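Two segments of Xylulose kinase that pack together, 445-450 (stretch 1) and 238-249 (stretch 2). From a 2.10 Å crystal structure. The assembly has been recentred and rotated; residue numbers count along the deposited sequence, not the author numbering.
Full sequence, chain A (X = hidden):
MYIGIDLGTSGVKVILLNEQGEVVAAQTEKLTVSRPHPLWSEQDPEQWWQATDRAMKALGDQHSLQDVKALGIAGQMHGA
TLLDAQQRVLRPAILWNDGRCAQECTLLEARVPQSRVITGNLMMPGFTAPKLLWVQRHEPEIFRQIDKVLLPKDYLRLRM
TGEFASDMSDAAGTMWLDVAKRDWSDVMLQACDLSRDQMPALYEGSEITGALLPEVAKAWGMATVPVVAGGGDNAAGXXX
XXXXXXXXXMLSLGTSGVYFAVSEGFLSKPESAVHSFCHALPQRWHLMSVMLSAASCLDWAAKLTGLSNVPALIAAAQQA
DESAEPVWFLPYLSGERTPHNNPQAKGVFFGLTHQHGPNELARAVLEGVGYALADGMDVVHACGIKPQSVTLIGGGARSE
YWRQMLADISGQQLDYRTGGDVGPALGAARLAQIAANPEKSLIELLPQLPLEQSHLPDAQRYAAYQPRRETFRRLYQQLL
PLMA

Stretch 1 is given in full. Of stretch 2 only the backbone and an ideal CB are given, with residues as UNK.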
ATOM      1  N   LEU A 445      28.820  38.244  15.549  1.00 40.87           N
ATOM      2  CA  LEU A 445      27.443  38.334  16.009  1.00 46.18           C
ATOM      3  C   LEU A 445      26.601  37.170  15.495  1.00 48.45           C
ATOM      4  O   LEU A 445      25.527  36.899  16.015  1.00 37.38           O
ATOM      5  CB  LEU A 445      26.815  39.661  15.592  1.00 38.84           C
ATOM      6  CG  LEU A 445      27.409  40.940  16.152  1.00 35.51           C
ATOM      7  CD1 LEU A 445      26.961  42.091  15.335  1.00 27.94           C
ATOM      8  CD2 LEU A 445      27.011  41.112  17.582  1.00 27.61           C
ATOM      9  N   LEU A 446      27.108  36.476  14.464  1.00 43.89           N
ATOM     10  CA  LEU A 446      26.394  35.387  13.818  1.00 32.09           C
ATOM     11  C   LEU A 446      27.181  34.088  13.877  1.00 29.19           C
ATOM     12  O   LEU A 446      27.669  33.612  12.870  1.00 30.63           O
ATOM     13  CB  LEU A 446      26.080  35.736  12.366  1.00 36.63           C
ATOM     14  CG  LEU A 446      25.262  36.989  12.027  1.00 44.04           C
ATOM     15  CD1 LEU A 446      25.173  37.158  10.557  1.00 33.72           C
ATOM     16  CD2 LEU A 446      23.904  36.966  12.654  1.00 35.03           C
ATOM     17  N   PRO A 447      27.289  33.512  15.065  1.00 39.21           N
ATOM     18  CA  PRO A 447      28.080  32.305  15.258  1.00 44.23           C
ATOM     19  C   PRO A 447      27.304  31.079  14.802  1.00 53.84           C
ATOM     20  O   PRO A 447      26.080  31.078  14.823  1.00 39.06           O
ATOM     21  CB  PRO A 447      28.240  32.267  16.766  1.00 40.00           C
ATOM     22  CG  PRO A 447      26.992  32.814  17.266  1.00 22.05           C
ATOM     23  CD  PRO A 447      26.497  33.807  16.266  1.00 32.96           C
ATOM     24  N   GLN A 448      28.021  30.044  14.390  1.00 56.51           N
ATOM     25  CA  GLN A 448      27.411  28.753  14.163  1.00 39.95           C
ATOM     26  C   GLN A 448      26.869  28.215  15.462  1.00 36.33           C
ATOM     27  O   GLN A 448      27.306  28.624  16.521  1.00 54.85           O
ATOM     28  CB  GLN A 448      28.431  27.802  13.595  1.00 53.81           C
ATOM     29  CG  GLN A 448      28.028  27.235  12.289  1.00 58.41           C
ATOM     30  CD  GLN A 448      28.951  27.657  11.197  1.00 66.79           C
ATOM     31  OE1 GLN A 448      28.919  28.800  10.766  1.00 91.60           O
ATOM     32  NE2 GLN A 448      29.791  26.746  10.752  1.00 69.45           N
ATOM     33  N   LEU A 449      25.907  27.310  15.391  1.00 43.03           N
ATOM     34  CA  LEU A 449      25.500  26.581  16.577  1.00 31.79           C
ATOM     35  C   LEU A 449      26.583  25.630  17.023  1.00 39.35           C
ATOM     36  O   LEU A 449      27.516  25.348  16.290  1.00 41.30           O
ATOM     37  CB  LEU A 449      24.196  25.828  16.359  1.00 45.37           C
ATOM     38  CG  LEU A 449      23.022  26.622  15.795  1.00 45.01           C
ATOM     39  CD1 LEU A 449      22.142  25.717  14.992  1.00 42.44           C
ATOM     40  CD2 LEU A 449      22.232  27.300  16.882  1.00 45.70           C
ATOM     41  N   PRO A 450      26.451  25.137  18.241  1.00 48.96           N
ATOM     42  CA  PRO A 450      27.429  24.216  18.804  1.00 48.46           C
ATOM     43  C   PRO A 450      27.533  22.930  17.995  1.00 49.52           C
ATOM     44  O   PRO A 450      26.539  22.234  17.817  1.00 39.39           O
ATOM     45  CB  PRO A 450      26.863  23.929  20.184  1.00 51.38           C
ATOM     46  CG  PRO A 450      25.711  24.866  20.355  1.00 55.40           C
ATOM     47  CD  PRO A 450      25.766  25.893  19.292  1.00 53.98           C
ATOM     48  N   UNK A 238      18.187  30.708   8.395  1.00 23.80           N
ATOM     49  CA  UNK A 238      19.558  30.450   8.007  1.00 22.09           C
ATOM     50  C   UNK A 238      20.514  31.382   8.714  1.00 31.52           C
ATOM     51  O   UNK A 238      21.597  30.976   9.099  1.00 29.85           O
ATOM     52  CB  UNK A 238      19.718  30.583   6.491  1.00 22.09           C
ATOM     53  N   UNK A 239      20.116  32.636   8.860  1.00 33.51           N
ATOM     54  CA  UNK A 239      20.968  33.592   9.523  1.00 18.78           C
ATOM     55  C   UNK A 239      21.143  33.230  11.005  1.00 33.18           C
ATOM     56  O   UNK A 239      22.227  33.388  11.564  1.00 26.26           O
ATOM     57  CB  UNK A 239      20.391  35.001   9.375  1.00 18.78           C
ATOM     58  N   UNK A 240      20.073  32.784  11.639  1.00 29.76           N
ATOM     59  CA  UNK A 240      20.124  32.354  13.018  1.00 29.61           C
ATOM     60  C   UNK A 240      21.029  31.161  13.230  1.00 33.54           C
ATOM     61  O   UNK A 240      21.531  30.958  14.292  1.00 32.14           O
ATOM     62  CB  UNK A 240      18.714  32.023  13.511  1.00 29.61           C
ATOM     63  N   UNK A 241      21.226  30.381  12.179  1.00 37.15           N
ATOM     64  CA  UNK A 241      21.938  29.119  12.272  1.00 28.85           C
ATOM     65  C   UNK A 241      23.377  29.342  11.860  1.00 32.94           C
ATOM     66  O   UNK A 241      24.229  28.504  12.081  1.00 33.56           O
ATOM     67  CB  UNK A 241      21.280  28.043  11.405  1.00 28.85           C
ATOM     68  N   UNK A 242      23.664  30.509  11.313  1.00 37.30           N
ATOM     69  CA  UNK A 242      24.996  30.953  11.032  1.00 23.39           C
ATOM     70  C   UNK A 242      25.354  30.674   9.604  1.00 40.68           C
ATOM     71  O   UNK A 242      26.497  30.690   9.190  1.00 34.01           O
ATOM     72  CB  UNK A 242      25.999  30.290  11.977  1.00 23.39           C
ATOM     73  N   UNK A 243      24.323  30.423   8.818  1.00 32.60           N
ATOM     74  CA  UNK A 243      24.498  30.150   7.419  1.00 34.83           C
ATOM     75  C   UNK A 243      24.537  31.423   6.605  1.00 35.16           C
ATOM     76  O   UNK A 243      23.545  32.103   6.456  1.00 49.55           O
ATOM     77  CB  UNK A 243      23.381  29.233   6.916  1.00 34.83           C
ATOM     78  N   UNK A 244      25.707  31.739   6.082  1.00 38.52           N
ATOM     79  CA  UNK A 244      26.128  33.114   5.954  1.00 30.58           C
ATOM     80  C   UNK A 244      27.033  33.370   4.747  1.00 25.48           C
ATOM     81  O   UNK A 244      26.984  34.432   4.157  1.00 29.03           O
ATOM     82  CB  UNK A 244      26.848  33.541   7.235  1.00 30.58           C
ATOM     83  N   UNK A 245      27.843  32.391   4.376  1.00 24.31           N
ATOM     84  CA  UNK A 245      28.756  32.549   3.252  1.00 34.46           C
ATOM     85  C   UNK A 245      28.610  31.471   2.183  1.00 30.95           C
ATOM     86  O   UNK A 245      28.105  30.394   2.442  1.00 30.52           O
ATOM     87  CB  UNK A 245      30.197  32.557   3.766  1.00 34.46           C
ATOM     88  N   UNK A 246      29.085  31.779   0.987  1.00 29.68           N
ATOM     89  CA  UNK A 246      29.028  30.869  -0.138  1.00 31.36           C
ATOM     90  C   UNK A 246      29.367  29.428   0.213  1.00 37.67           C
ATOM     91  O   UNK A 246      30.382  29.150   0.834  1.00 31.92           O
ATOM     92  CB  UNK A 246      29.977  31.359  -1.233  1.00 31.36           C
ATOM     93  N   UNK A 247      28.487  28.525  -0.198  1.00 31.63           N
ATOM     94  CA  UNK A 247      28.641  27.095   0.013  1.00 33.82           C
ATOM     95  C   UNK A 247      28.430  26.606   1.436  1.00 34.92           C
ATOM     96  O   UNK A 247      28.661  25.449   1.724  1.00 38.75           O
ATOM     97  CB  UNK A 247      30.042  26.679  -0.441  1.00 33.82           C
ATOM     98  N   UNK A 248      27.987  27.479   2.324  1.00 27.48           N
ATOM     99  CA  UNK A 248      27.373  27.007   3.551  1.00 34.49           C
ATOM    100  C   UNK A 248      25.989  26.446   3.280  1.00 32.75           C
ATOM    101  O   UNK A 248      25.221  27.017   2.532  1.00 32.01           O
ATOM    102  CB  UNK A 248      27.296  28.136   4.581  1.00 34.49           C
ATOM    103  N   UNK A 249      25.695  25.308   3.887  1.00 35.35           N
ATOM    104  CA  UNK A 249      24.459  24.601   3.628  1.00 29.85           C
ATOM    105  C   UNK A 249      23.923  23.948   4.882  1.00 34.80           C
ATOM    106  O   UNK A 249      24.680  23.429   5.694  1.00 20.43           O
ATOM    107  CB  UNK A 249      24.665  23.551   2.535  1.00 29.85           C
TER

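Position 238 lies in a helix, and its ideal CB has nothing of stretch 1 within 5.5 Å. Stretch 1 sets no demand here, so many side chains would suit. The residue is Ala-238. Its O accepts a bond from the backbone N of 243, at 2.8 Å, which helps close the helix end.

At position 239 CA-to-CB points sideways, and the ideal CB is 5.2 Å from Leu-446 CD2. Leu-446 presents an apolar side chain here, CD2 nearest, so a medium apolar side chain such as valine, isoleucine or leucine would suit. The residue is Val-239, with chi1 in t. Its CG1 meets Leu-446 CD2 at 3.8 Å.

Position 240 points its CA-to-CB direction away from stretch 1. The backbone angles are helical and do not require glycine, so stretch 1 does not restrict size here, and many residues would suit, glycine among them. The residue is Gly-240. Its carbonyl does the work: water 1 donates to Gly-240 O at 3.2 Å and to Pro-447 O at 2.4 Å, bridging the stretches.

At position 241 CA-to-CB also points away, yet the ideal CB is 4.4 Å from Leu-449 CD1. A branched or longer apolar side chain could reach this methyl. The residue is Val-241, chi1 t, and its CG2 lies 3.9 Å from Leu-449 CD1. Water 2 joins the backbones here, donating to Val-241 O at 2.5 Å and accepting from Leu-449 N at 2.8 Å.

Position 242 is the most restrictive. Phi is positive (96°), and the ideal CB points toward stretch 1, 3.0 Å from Pro-447 O, a clash, and 3.0 Å from Gln-448 CA. It would also jam against the preceding carbonyl O. Only glycine fits well, and Gly-242 is found. It ends the helix in a Schellman motif, and its CA comes within 4.5 Å of Gln-448 CA.

Position 243 points away at CA-to-CB, with no nearby atom of stretch 1. Many residues would do. The residue is Met-243; its CE comes nearer, 4.8 Å from Gln-448 CD.

Position 244 points toward stretch 1, its ideal CB 5.2 Å from Leu-446 CD1. A modest apolar side chain would suit. Val-244 supplies it, with CG2 3.8 Å from Leu-446 CD1. Leu-446 thus packs against valines at two positions.

Positions 245, 246 and 247 are out of reach of stretch 1. They belong to a type II turn from 245 to 248. Position 247 has positive phi (73°), which favours glycine or asparagine. The residues are Asp-245, Ala-246 and Asn-247.

Position 248 points toward stretch 1, but its ideal CB is not close. A long side chain is needed to approach the Gln-448 amide, and a polar end would suit. Gln-248 brings NE2 to 3.4 Å from Gln-448 OE1. Its OE1 accepts from Val-244 N at 2.9 Å, and NE2 makes a weak bond to Gly-242 O at 3.1 Å.

Position 249 is out of reach and unconstrained by stretch 1. It is Ala-249.

Stretch 2 238-249: AVGVGMVDANQA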
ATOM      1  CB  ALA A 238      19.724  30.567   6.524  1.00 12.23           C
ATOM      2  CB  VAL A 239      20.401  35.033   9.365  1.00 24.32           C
ATOM      3  CG1 VAL A 239      21.027  35.964  10.367  1.00 23.17           C
ATOM      4  CG2 VAL A 239      20.656  35.562   7.934  1.00 17.60           C
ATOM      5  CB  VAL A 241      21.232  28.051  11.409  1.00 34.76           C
ATOM      6  CG1 VAL A 241      22.168  26.999  10.920  1.00 35.89           C
ATOM      7  CG2 VAL A 241      20.086  27.443  12.166  1.00 30.42           C
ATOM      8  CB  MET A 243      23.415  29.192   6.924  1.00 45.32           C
ATOM      9  CG  MET A 243      23.931  28.036   6.103  1.00 43.76           C
ATOM     10  SD  MET A 243      24.197  26.497   6.962  1.00 45.44           S
ATOM     11  CE  MET A 243      25.207  27.013   8.297  1.00 19.52           C
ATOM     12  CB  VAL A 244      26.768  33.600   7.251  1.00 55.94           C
ATOM     13  CG1 VAL A 244      28.045  34.341   6.990  1.00 52.47           C
ATOM     14  CG2 VAL A 244      25.792  34.410   8.066  1.00 39.25           C
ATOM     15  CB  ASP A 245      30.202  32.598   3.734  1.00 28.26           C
ATOM     16  CG  ASP A 245      30.530  33.894   4.406  1.00 53.67           C
ATOM     17  OD1 ASP A 245      30.219  34.960   3.883  1.00 35.75           O
ATOM     18  OD2 ASP A 245      31.139  33.932   5.481  1.00 32.31           O
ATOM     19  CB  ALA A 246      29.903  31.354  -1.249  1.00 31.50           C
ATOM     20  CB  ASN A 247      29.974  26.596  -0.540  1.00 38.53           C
ATOM     21  CG  ASN A 247      30.142  26.892  -2.015  1.00 39.16           C
ATOM     22  OD1 ASN A 247      29.378  26.420  -2.844  1.00 46.63           O
ATOM     23  ND2 ASN A 247      31.139  27.685  -2.343  1.00 36.43           N
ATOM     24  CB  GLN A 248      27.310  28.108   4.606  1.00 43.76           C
ATOM     25  CG  GLN A 248      28.660  28.550   5.128  1.00 31.73           C
ATOM     26  CD  GLN A 248      28.541  29.588   6.209  1.00 35.42           C
ATOM     27  OE1 GLN A 248      28.459  30.765   5.950  1.00 42.35           O
ATOM     28  NE2 GLN A 248      28.565  29.143   7.443  1.00 38.41           N
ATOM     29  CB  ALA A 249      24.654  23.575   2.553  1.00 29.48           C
TER
HETATM   30  O   HOH W   1      24.113  30.427  16.076  1.00 51.55           O
HETATM   31  O   HOH W   2      24.627  26.231  13.135  1.00 41.06           O
HETATM   32  O   HOH W   3      28.947  32.259  10.715  1.00 52.67           O
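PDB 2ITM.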